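Local coordinates for vacuolar protein sorting 29 (Cryptosporidium parvum, PDB 2A22), which probably serves in retromer-type protein sorting and transport, as a VPS29-family member with a calcineurin-like phosphoesterase fold, at residues Val71-Ser85 against Pro95-Val109. Residues are numbered along the deposited sequence; the frame is centred on the assembly and turned at random.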
loop_
_atom_site.group_PDB
_atom_site.type_symbol
_atom_site.label_atom_id
_atom_site.label_comp_id
_atom_site.label_asym_id
_atom_site.label_seq_id
_atom_site.Cartn_x
_atom_site.Cartn_y
_atom_site.Cartn_z
ATOM N N VAL A 71 -0.924 7.394 11.346
ATOM C CA VAL A 71 -2.248 7.584 10.765
ATOM C C VAL A 71 -2.455 9.064 10.390
ATOM O O VAL A 71 -2.845 9.399 9.262
ATOM C CB VAL A 71 -3.357 7.091 11.710
ATOM C CG1 VAL A 71 -4.722 7.570 11.224
ATOM C CG2 VAL A 71 -3.330 5.537 11.831
ATOM N N GLU A 72 -2.145 9.950 11.333
ATOM C CA GLU A 72 -2.336 11.391 11.134
ATOM C C GLU A 72 -1.420 11.937 10.051
ATOM O O GLU A 72 -1.833 12.787 9.268
ATOM C CB GLU A 72 -2.179 12.138 12.467
ATOM C CG GLU A 72 -3.366 11.773 13.409
ATOM C CD GLU A 72 -3.241 12.265 14.852
ATOM O OE1 GLU A 72 -2.135 12.619 15.328
ATOM O OE2 GLU A 72 -4.286 12.291 15.530
ATOM N N MET A 73 -0.195 11.419 9.989
ATOM C CA MET A 73 0.767 11.823 8.970
ATOM C C MET A 73 0.228 11.422 7.577
ATOM O O MET A 73 0.139 12.259 6.662
ATOM C CB MET A 73 2.154 11.232 9.281
ATOM C CG MET A 73 3.247 11.452 8.181
ATOM S SD MET A 73 3.205 10.198 6.852
ATOM C CE MET A 73 4.629 10.706 5.845
ATOM N N LEU A 74 -0.194 10.166 7.448
ATOM C CA LEU A 74 -0.741 9.648 6.183
ATOM C C LEU A 74 -2.013 10.367 5.762
ATOM O O LEU A 74 -2.176 10.694 4.576
ATOM C CB LEU A 74 -0.987 8.141 6.260
ATOM C CG LEU A 74 0.212 7.191 6.325
ATOM C CD1 LEU A 74 -0.277 5.809 6.736
ATOM C CD2 LEU A 74 1.000 7.100 5.000
ATOM N N LYS A 75 -2.898 10.648 6.716
ATOM C CA LYS A 75 -4.090 11.435 6.409
ATOM C C LYS A 75 -3.766 12.842 5.907
ATOM O O LYS A 75 -4.490 13.388 5.081
ATOM C CB LYS A 75 -5.033 11.534 7.602
ATOM C CG LYS A 75 -5.641 10.206 8.033
ATOM C CD LYS A 75 -6.403 9.502 6.919
ATOM C CE LYS A 75 -7.882 9.729 7.017
ATOM N NZ LYS A 75 -8.571 8.784 6.094
ATOM N N ASN A 76 -2.669 13.407 6.388
ATOM C CA ASN A 76 -2.263 14.757 5.975
ATOM C C ASN A 76 -1.565 14.848 4.614
ATOM O O ASN A 76 -1.343 15.949 4.104
ATOM C CB ASN A 76 -1.398 15.421 7.042
ATOM C CG ASN A 76 -2.228 16.111 8.077
ATOM O OD1 ASN A 76 -3.049 16.985 7.749
ATOM N ND2 ASN A 76 -2.048 15.722 9.341
ATOM N N ILE A 77 -1.228 13.707 4.019
ATOM C CA ILE A 77 -0.573 13.740 2.717
ATOM C C ILE A 77 -1.502 14.418 1.706
ATOM O O ILE A 77 -1.065 15.291 0.957
ATOM C CB ILE A 77 -0.130 12.334 2.268
ATOM C CG1 ILE A 77 1.063 11.896 3.148
ATOM C CG2 ILE A 77 0.215 12.320 0.772
ATOM C CD1 ILE A 77 1.607 10.544 2.856
ATOM N N THR A 78 -2.782 14.038 1.702
ATOM C CA THR A 78 -3.724 14.529 0.690
ATOM C C THR A 78 -5.127 14.211 1.200
ATOM O O THR A 78 -5.276 13.483 2.190
ATOM C CB THR A 78 -3.419 13.915 -0.731
ATOM O OG1 THR A 78 -4.209 14.571 -1.747
ATOM C CG2 THR A 78 -3.677 12.364 -0.777
ATOM N N LYS A 79 -6.147 14.754 0.545
ATOM C CA LYS A 79 -7.543 14.445 0.874
ATOM C C LYS A 79 -7.891 12.938 0.786
ATOM O O LYS A 79 -8.453 12.381 1.743
ATOM C CB LYS A 79 -8.497 15.277 -0.011
ATOM C CG LYS A 79 -9.953 15.264 0.449
ATOM C CD LYS A 79 -10.932 15.917 -0.574
ATOM C CE LYS A 79 -10.839 15.233 -1.973
ATOM N NZ LYS A 79 -12.051 15.408 -2.852
ATOM N N ASN A 80 -7.581 12.285 -0.343
ATOM C CA ASN A 80 -7.986 10.866 -0.554
ATOM C C ASN A 80 -7.027 9.812 0.033
ATOM O O ASN A 80 -6.094 9.340 -0.642
ATOM C CB ASN A 80 -8.288 10.578 -2.045
ATOM C CG ASN A 80 -9.268 11.603 -2.648
ATOM O OD1 ASN A 80 -10.235 11.980 -2.000
ATOM N ND2 ASN A 80 -8.994 12.070 -3.864
ATOM N N VAL A 81 -7.254 9.473 1.296
ATOM C CA VAL A 81 -6.380 8.559 2.026
ATOM C C VAL A 81 -7.198 7.389 2.593
ATOM O O VAL A 81 -8.049 7.584 3.466
ATOM C CB VAL A 81 -5.617 9.279 3.150
ATOM C CG1 VAL A 81 -4.804 8.282 3.962
ATOM C CG2 VAL A 81 -4.690 10.369 2.551
ATOM N N TYR A 82 -6.942 6.191 2.068
ATOM C CA TYR A 82 -7.626 4.978 2.489
ATOM C C TYR A 82 -6.675 4.099 3.277
ATOM O O TYR A 82 -5.574 3.758 2.795
ATOM C CB TYR A 82 -8.148 4.212 1.251
ATOM C CG TYR A 82 -9.136 5.050 0.455
ATOM C CD1 TYR A 82 -10.488 4.952 0.713
ATOM C CD2 TYR A 82 -8.709 5.980 -0.519
ATOM C CE1 TYR A 82 -11.415 5.724 0.040
ATOM C CE2 TYR A 82 -9.641 6.776 -1.221
ATOM C CZ TYR A 82 -11.000 6.626 -0.921
ATOM O OH TYR A 82 -11.990 7.360 -1.551
ATOM N N ILE A 83 -7.106 3.708 4.474
ATOM C CA ILE A 83 -6.331 2.847 5.357
ATOM C C ILE A 83 -7.191 1.695 5.774
ATOM O O ILE A 83 -8.339 1.872 6.239
ATOM C CB ILE A 83 -5.851 3.612 6.612
ATOM C CG1 ILE A 83 -4.943 4.794 6.197
ATOM C CG2 ILE A 83 -5.155 2.662 7.604
ATOM C CD1 ILE A 83 -4.655 5.854 7.321
ATOM N N VAL A 84 -6.667 0.491 5.589
ATOM C CA VAL A 84 -7.385 -0.681 6.053
ATOM C C VAL A 84 -6.734 -1.220 7.335
ATOM O O VAL A 84 -5.566 -0.953 7.617
ATOM C CB VAL A 84 -7.514 -1.767 4.962
ATOM C CG1 VAL A 84 -8.383 -1.233 3.823
ATOM C CG2 VAL A 84 -6.115 -2.246 4.471
ATOM N N SER A 85 -7.516 -1.955 8.104
ATOM C CA SER A 85 -7.050 -2.590 9.329
ATOM C C SER A 85 -6.101 -3.777 9.085
ATOM O O SER A 85 -6.415 -4.695 8.316
ATOM C CB SER A 85 -8.272 -3.085 10.115
ATOM O OG SER A 85 -7.871 -3.355 11.439
ATOM N N PRO A 95 -10.105 8.598 11.863
ATOM C CA PRO A 95 -10.766 9.872 12.087
ATOM C C PRO A 95 -11.841 10.219 11.063
ATOM O O PRO A 95 -12.309 11.343 11.086
ATOM C CB PRO A 95 -9.620 10.871 11.995
ATOM C CG PRO A 95 -8.671 10.224 11.014
ATOM C CD PRO A 95 -8.793 8.743 11.206
ATOM N N ASP A 96 -12.222 9.304 10.164
ATOM C CA ASP A 96 -13.335 9.598 9.246
ATOM C C ASP A 96 -14.677 9.539 10.005
ATOM O O ASP A 96 -14.952 8.566 10.706
ATOM C CB ASP A 96 -13.321 8.686 8.005
ATOM C CG ASP A 96 -12.111 8.959 7.065
ATOM O OD1 ASP A 96 -11.480 10.057 7.113
ATOM O OD2 ASP A 96 -11.785 8.050 6.269
ATOM N N PRO A 97 -15.515 10.591 9.872
ATOM C CA PRO A 97 -16.605 10.836 10.835
ATOM C C PRO A 97 -17.669 9.745 10.832
ATOM O O PRO A 97 -18.248 9.426 11.884
ATOM C CB PRO A 97 -17.201 12.166 10.356
ATOM C CG PRO A 97 -16.133 12.771 9.473
ATOM C CD PRO A 97 -15.512 11.602 8.801
ATOM N N GLU A 98 -17.896 9.161 9.659
ATOM C CA GLU A 98 -18.853 8.074 9.503
ATOM C C GLU A 98 -18.426 6.767 10.186
ATOM O O GLU A 98 -19.266 5.911 10.439
ATOM C CB GLU A 98 -19.088 7.821 8.008
ATOM C CG GLU A 98 -20.531 7.428 7.659
ATOM C CD GLU A 98 -21.547 8.489 8.089
ATOM O OE1 GLU A 98 -21.406 9.661 7.656
ATOM O OE2 GLU A 98 -22.478 8.150 8.862
ATOM N N SER A 99 -17.136 6.637 10.502
ATOM C CA SER A 99 -16.514 5.343 10.822
ATOM C C SER A 99 -16.617 4.859 12.271
ATOM O O SER A 99 -16.401 3.670 12.538
ATOM C CB SER A 99 -15.027 5.390 10.462
ATOM O OG SER A 99 -14.344 6.280 11.327
ATOM N N ASN A 100 -16.912 5.775 13.193
ATOM C CA ASN A 100 -16.788 5.527 14.651
ATOM C C ASN A 100 -15.380 5.079 15.099
ATOM O O ASN A 100 -15.234 4.388 16.105
ATOM C CB ASN A 100 -17.840 4.522 15.157
ATOM C CG ASN A 100 -19.274 4.971 14.887
ATOM O OD1 ASN A 100 -20.075 4.205 14.343
ATOM N ND2 ASN A 100 -19.601 6.210 15.254
ATOM N N GLY A 101 -14.356 5.485 14.345
ATOM C CA GLY A 101 -12.975 5.120 14.642
ATOM C C GLY A 101 -12.535 3.788 14.058
ATOM O O GLY A 101 -11.389 3.385 14.252
ATOM N N VAL A 102 -13.443 3.113 13.346
ATOM C CA VAL A 102 -13.184 1.776 12.783
ATOM C C VAL A 102 -12.588 1.880 11.383
ATOM O O VAL A 102 -13.136 2.581 10.536
ATOM C CB VAL A 102 -14.466 0.905 12.735
ATOM C CG1 VAL A 102 -14.158 -0.505 12.173
ATOM C CG2 VAL A 102 -15.109 0.797 14.139
ATOM N N PHE A 103 -11.436 1.239 11.169
ATOM C CA PHE A 103 -10.851 1.137 9.819
ATOM C C PHE A 103 -11.440 -0.059 9.076
ATOM O O PHE A 103 -11.580 -1.126 9.649
ATOM C CB PHE A 103 -9.332 1.014 9.867
ATOM C CG PHE A 103 -8.633 2.286 10.270
ATOM C CD1 PHE A 103 -8.449 3.318 9.352
ATOM C CD2 PHE A 103 -8.176 2.456 11.580
ATOM C CE1 PHE A 103 -7.793 4.534 9.732
ATOM C CE2 PHE A 103 -7.514 3.647 11.978
ATOM C CZ PHE A 103 -7.311 4.681 11.043
ATOM N N PRO A 104 -11.767 0.107 7.784
ATOM C CA PRO A 104 -12.411 -1.012 7.139
ATOM C C PRO A 104 -11.421 -2.114 6.890
ATOM O O PRO A 104 -10.206 -1.859 6.790
ATOM C CB PRO A 104 -12.901 -0.426 5.814
ATOM C CG PRO A 104 -11.977 0.716 5.540
ATOM C CD PRO A 104 -11.572 1.254 6.881
ATOM N N GLU A 105 -11.949 -3.330 6.790
ATOM C CA GLU A 105 -11.165 -4.486 6.452
ATOM C C GLU A 105 -10.751 -4.479 4.966
ATOM O O GLU A 105 -9.704 -5.008 4.592
ATOM C CB GLU A 105 -11.956 -5.751 6.793
ATOM C CG GLU A 105 -11.165 -7.024 6.582
ATOM C CD GLU A 105 -11.722 -8.220 7.359
ATOM O OE1 GLU A 105 -12.943 -8.222 7.656
ATOM O OE2 GLU A 105 -10.933 -9.157 7.654
ATOM N N TYR A 106 -11.588 -3.908 4.114
ATOM C CA TYR A 106 -11.206 -3.779 2.739
ATOM C C TYR A 106 -11.894 -2.590 2.136
ATOM O O TYR A 106 -12.857 -2.092 2.708
ATOM C CB TYR A 106 -11.478 -5.063 1.966
ATOM C CG TYR A 106 -12.918 -5.449 1.864
ATOM C CD1 TYR A 106 -13.740 -4.887 0.869
ATOM C CD2 TYR A 106 -13.463 -6.398 2.731
ATOM C CE1 TYR A 106 -15.095 -5.241 0.746
ATOM C CE2 TYR A 106 -14.824 -6.779 2.621
ATOM C CZ TYR A 106 -15.633 -6.193 1.619
ATOM O OH TYR A 106 -16.969 -6.551 1.495
ATOM N N VAL A 107 -11.356 -2.127 1.005
ATOM C CA VAL A 107 -11.774 -0.905 0.316
ATOM C C VAL A 107 -11.677 -1.222 -1.178
ATOM O O VAL A 107 -10.779 -1.959 -1.614
ATOM C CB VAL A 107 -10.803 0.270 0.704
ATOM C CG1 VAL A 107 -10.612 1.283 -0.405
ATOM C CG2 VAL A 107 -11.245 0.943 2.005
ATOM N N VAL A 108 -12.624 -0.702 -1.959
ATOM C CA VAL A 108 -12.519 -0.724 -3.422
ATOM C C VAL A 108 -12.756 0.687 -3.856
ATOM O O VAL A 108 -13.740 1.313 -3.454
ATOM C CB VAL A 108 -13.533 -1.661 -4.073
ATOM C CG1 VAL A 108 -13.379 -1.663 -5.614
ATOM C CG2 VAL A 108 -13.369 -3.054 -3.522
ATOM N N VAL A 109 -11.815 1.226 -4.617
ATOM C CA VAL A 109 -11.885 2.647 -4.965
ATOM C C VAL A 109 -11.633 2.821 -6.444
ATOM O O VAL A 109 -10.745 2.162 -7.010
ATOM C CB VAL A 109 -10.950 3.536 -4.063
ATOM C CG1 VAL A 109 -9.570 3.013 -4.053
ATOM C CG2 VAL A 109 -10.956 4.986 -4.500
HETATM O O HOH W 1 -9.350 6.461 6.995
HETATM O O HOH W 2 -10.941 7.637 3.326
HETATM O O HOH W 3 -7.516 -5.591 5.856
#
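Ser85 and Pro104 carry the backbone link: just past strand 81-83, Ser85 N donates to Pro104 O at 3.0 Å, nearly straight at 160°. The same carbonyl oxygen also takes a CA-H...O contact from Val84, so one oxygen serves a hydrogen bond and a much weaker contact from the neighbouring residue. A water donating to both Ser85 O and Glu105 O adds a second bridge.

Phe103 fills the angle between helix 68-77 and the strand. Its CG lies anti to the carbonyl carbon (chi1 -72°), which lays the ring flank to flank with Ile83, with CD1 3.8 Å from Ile83 CG2. Farther out, Val71 reaches in and sets CG1 against the ring edge, 3.9 Å from Phe103 CZ. Ile92 and Asn94 also touch the Phe103 side chain.

From helix 68-77, the Lys75 chain bends at chi2 and chi3, bringing NZ to Val81 O at 2.9 Å. Asp96 straddles the ammonium, OD1 and OD2 each 3.3 Å from Lys75 NZ, giving a salt bridge made of two weak bonds. One water joins Lys75 NZ to Asp96 OD2, another Asp96 OD2 to Val81 O.

On the other flank, Val109 sits with CB over one face of the Tyr82 ring and CG2 3.9 Å from Tyr82 CZ, while Val107 CG1 approaches CD1 of Tyr82 obliquely at 3.8 Å. Val107 CG2 meets Val84 CG1; Leu118 of strand 114-119 touches both Tyr82 and Val84.

Strands 81-83 and 106-111 are border strands of different sheets, so these apolar contacts help close the alpha-beta-beta-alpha sandwich at its margin. The polar chemistry is shared out: the lysine probably owes its fixed position more to the Val81 carbonyl and water than to its long carboxylate bonds, while a single direct backbone hydrogen bond joins the two segments.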